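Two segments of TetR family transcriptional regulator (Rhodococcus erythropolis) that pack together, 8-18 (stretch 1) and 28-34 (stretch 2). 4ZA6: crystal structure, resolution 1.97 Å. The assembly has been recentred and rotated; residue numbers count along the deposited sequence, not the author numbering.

Stretch 1 8-18: RRAIDTAASMY
Stretch 2 28-34: LLAERLG

Both stretches are helical. Residues 8-18 lie within a longer helix, and 28-33 belong to a second helix whose N-to-C direction makes 126° with the first; the axes approach to 10.2 Å. The register is set by two CA pairs, Ala14 CA to Leu29 CA at 6.8 Å and Ala10 CA to Leu33 CA at 7.0 Å. No direct hydrogen bond crosses the contact, which buries 406 Å² and is largely apolar.

Leu29 and Met17 each lose 71 Å² to the other stretch. Leu29 (chi1 t, chi2 p) starts sideways, but its end comes nearer and sits as a knob among Ala10, Thr13, Ala14 and Met17. Its CD1 lies 3.6 Å from Thr13 CG2 and its CD2 4.0 Å from Ala14 CB; the Ala14 methyl lies against CD2, and Ala10 meets CD1 through its carbonyl, Ala10 O to Leu29 CD1 at 4.0 Å. Met17 (m, t, p) points toward the second helix, placing its SD 4.4 Å from Leu29 CB and its CE 4.2 Å from Leu28 CB. Its flexible, unbranched chain can thus follow the neighbouring surface.

Leu33 (m, t) covers 64 Å² one turn further on. Its CD1 is 3.8 Å from Ala10 CB, while its CD2 is 3.9 Å from Arg9 CB and 4.0 Å from Thr13 OG1. Thr13 (m) serves two environments: its OG1 donates to Arg9 O of its own helix at 2.8 Å, while CG2 packs on Leu29 CD1 and lies 4.0 Å from Arg32 CD.

Arg32 (m, t, t, chi4 -174°) extends along the margin, with NH1 3.3 Å from Met17 CG. A water bridges the helices here, accepting from Arg32 NH1 at 3.0 Å and hydrogen-bonded to Ser16 OG at 3.1 Å. Gly34 ends the second helix in a Schellman motif, its phi of 74° favouring glycine; its N donates to Glu31 O at 3.1 Å.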

# COMPACT_ATOMS: atom_id res chain seq x y z
N ARG A 8 -7.52 -15.48 9.84
CA ARG A 8 -8.44 -14.91 8.84
C ARG A 8 -9.67 -14.25 9.49
O ARG A 8 -10.03 -13.15 9.09
CB ARG A 8 -8.84 -15.99 7.80
CG ARG A 8 -9.79 -15.57 6.66
CD ARG A 8 -9.37 -14.40 5.77
NE ARG A 8 -7.91 -14.23 5.60
CZ ARG A 8 -7.32 -13.06 5.44
NH1 ARG A 8 -8.04 -11.94 5.45
NH2 ARG A 8 -6.01 -12.98 5.30
N ARG A 9 -10.30 -14.92 10.48
CA ARG A 9 -11.45 -14.35 11.20
C ARG A 9 -11.02 -13.05 11.86
O ARG A 9 -11.71 -12.05 11.73
CB ARG A 9 -11.98 -15.33 12.25
CG ARG A 9 -12.78 -16.48 11.67
CD ARG A 9 -13.52 -17.20 12.77
NE ARG A 9 -13.85 -18.58 12.40
CZ ARG A 9 -13.18 -19.65 12.82
NH1 ARG A 9 -12.13 -19.52 13.62
NH2 ARG A 9 -13.55 -20.86 12.43
N ALA A 10 -9.83 -13.05 12.49
CA ALA A 10 -9.26 -11.87 13.16
C ALA A 10 -9.00 -10.72 12.21
O ALA A 10 -9.42 -9.60 12.50
CB ALA A 10 -8.01 -12.24 13.94
N ILE A 11 -8.35 -10.97 11.05
CA ILE A 11 -8.06 -9.92 10.06
C ILE A 11 -9.35 -9.41 9.42
O ILE A 11 -9.52 -8.19 9.29
CB ILE A 11 -7.03 -10.37 8.99
CG1 ILE A 11 -5.73 -10.90 9.65
CG2 ILE A 11 -6.75 -9.24 7.96
CD1 ILE A 11 -4.87 -11.72 8.70
N ASP A 12 -10.27 -10.32 9.06
CA ASP A 12 -11.54 -9.93 8.47
C ASP A 12 -12.34 -9.01 9.37
O ASP A 12 -12.92 -8.03 8.89
CB ASP A 12 -12.37 -11.16 8.07
CG ASP A 12 -11.83 -11.93 6.88
OD1 ASP A 12 -10.81 -11.48 6.30
OD2 ASP A 12 -12.42 -12.96 6.52
N THR A 13 -12.35 -9.30 10.69
CA THR A 13 -13.06 -8.50 11.68
C THR A 13 -12.38 -7.15 11.84
O THR A 13 -13.05 -6.13 11.84
CB THR A 13 -13.29 -9.31 12.98
OG1 THR A 13 -13.90 -10.57 12.65
CG2 THR A 13 -14.16 -8.58 13.99
N ALA A 14 -11.04 -7.15 11.95
CA ALA A 14 -10.23 -5.93 12.07
C ALA A 14 -10.40 -5.03 10.82
O ALA A 14 -10.56 -3.82 10.96
CB ALA A 14 -8.78 -6.28 12.29
N ALA A 15 -10.45 -5.63 9.61
CA ALA A 15 -10.67 -4.96 8.33
C ALA A 15 -12.06 -4.30 8.29
O ALA A 15 -12.16 -3.19 7.77
CB ALA A 15 -10.51 -5.95 7.18
N SER A 16 -13.10 -4.95 8.87
CA SER A 16 -14.44 -4.34 8.91
C SER A 16 -14.47 -3.07 9.78
O SER A 16 -15.18 -2.13 9.46
CB SER A 16 -15.52 -5.35 9.32
OG SER A 16 -15.78 -5.40 10.71
N MET A 17 -13.69 -3.06 10.87
CA MET A 17 -13.56 -1.92 11.76
C MET A 17 -12.89 -0.76 11.01
O MET A 17 -13.36 0.36 11.11
CB MET A 17 -12.76 -2.29 13.02
CG MET A 17 -13.50 -3.22 13.95
SD MET A 17 -12.43 -3.93 15.23
CE MET A 17 -12.50 -2.66 16.45
N TYR A 18 -11.83 -1.05 10.22
CA TYR A 18 -11.12 -0.05 9.41
C TYR A 18 -12.08 0.55 8.37
O TYR A 18 -12.23 1.76 8.32
CB TYR A 18 -9.86 -0.65 8.74
CG TYR A 18 -9.22 0.23 7.68
CD1 TYR A 18 -8.65 1.46 8.01
CD2 TYR A 18 -9.17 -0.18 6.35
CE1 TYR A 18 -8.09 2.28 7.03
CE2 TYR A 18 -8.61 0.64 5.36
CZ TYR A 18 -8.07 1.87 5.71
OH TYR A 18 -7.50 2.65 4.74
N LEU A 28 -12.38 -4.66 21.95
CA LEU A 28 -13.62 -4.75 21.15
C LEU A 28 -13.42 -5.93 20.18
O LEU A 28 -14.27 -6.81 20.10
CB LEU A 28 -13.79 -3.44 20.36
CG LEU A 28 -15.16 -2.75 20.29
CD1 LEU A 28 -15.01 -1.24 20.27
CD2 LEU A 28 -15.91 -3.14 19.01
N LEU A 29 -12.25 -5.98 19.48
CA LEU A 29 -11.92 -7.07 18.55
C LEU A 29 -11.96 -8.45 19.23
O LEU A 29 -12.62 -9.36 18.72
CB LEU A 29 -10.56 -6.82 17.89
CG LEU A 29 -10.04 -7.86 16.87
CD1 LEU A 29 -11.08 -8.25 15.85
CD2 LEU A 29 -8.89 -7.28 16.12
N ALA A 30 -11.27 -8.60 20.38
CA ALA A 30 -11.26 -9.86 21.13
C ALA A 30 -12.69 -10.28 21.53
O ALA A 30 -13.03 -11.47 21.42
CB ALA A 30 -10.39 -9.70 22.37
N GLU A 31 -13.53 -9.31 21.94
CA GLU A 31 -14.92 -9.58 22.32
C GLU A 31 -15.72 -10.05 21.10
O GLU A 31 -16.43 -11.03 21.20
CB GLU A 31 -15.57 -8.33 22.98
CG GLU A 31 -17.02 -8.51 23.42
CD GLU A 31 -17.43 -7.58 24.55
OE1 GLU A 31 -17.97 -6.49 24.28
OE2 GLU A 31 -17.22 -7.97 25.72
N ARG A 32 -15.57 -9.37 19.94
CA ARG A 32 -16.26 -9.77 18.69
C ARG A 32 -15.87 -11.18 18.23
O ARG A 32 -16.72 -11.93 17.74
CB ARG A 32 -15.98 -8.76 17.56
CG ARG A 32 -16.83 -7.51 17.64
CD ARG A 32 -16.49 -6.58 16.51
NE ARG A 32 -17.19 -5.30 16.63
CZ ARG A 32 -17.17 -4.35 15.71
NH1 ARG A 32 -16.51 -4.53 14.57
NH2 ARG A 32 -17.82 -3.22 15.91
N LEU A 33 -14.60 -11.55 18.42
CA LEU A 33 -14.10 -12.88 18.08
C LEU A 33 -14.46 -13.97 19.08
O LEU A 33 -14.37 -15.16 18.77
CB LEU A 33 -12.58 -12.83 17.91
CG LEU A 33 -12.06 -12.17 16.63
CD1 LEU A 33 -10.58 -11.95 16.73
CD2 LEU A 33 -12.35 -13.02 15.40
N GLY A 34 -14.85 -13.55 20.28
CA GLY A 34 -15.16 -14.46 21.37
C GLY A 34 -13.88 -15.05 21.95
O GLY A 34 -13.88 -16.21 22.39
O HOH W 1 -17.16 -3.02 12.10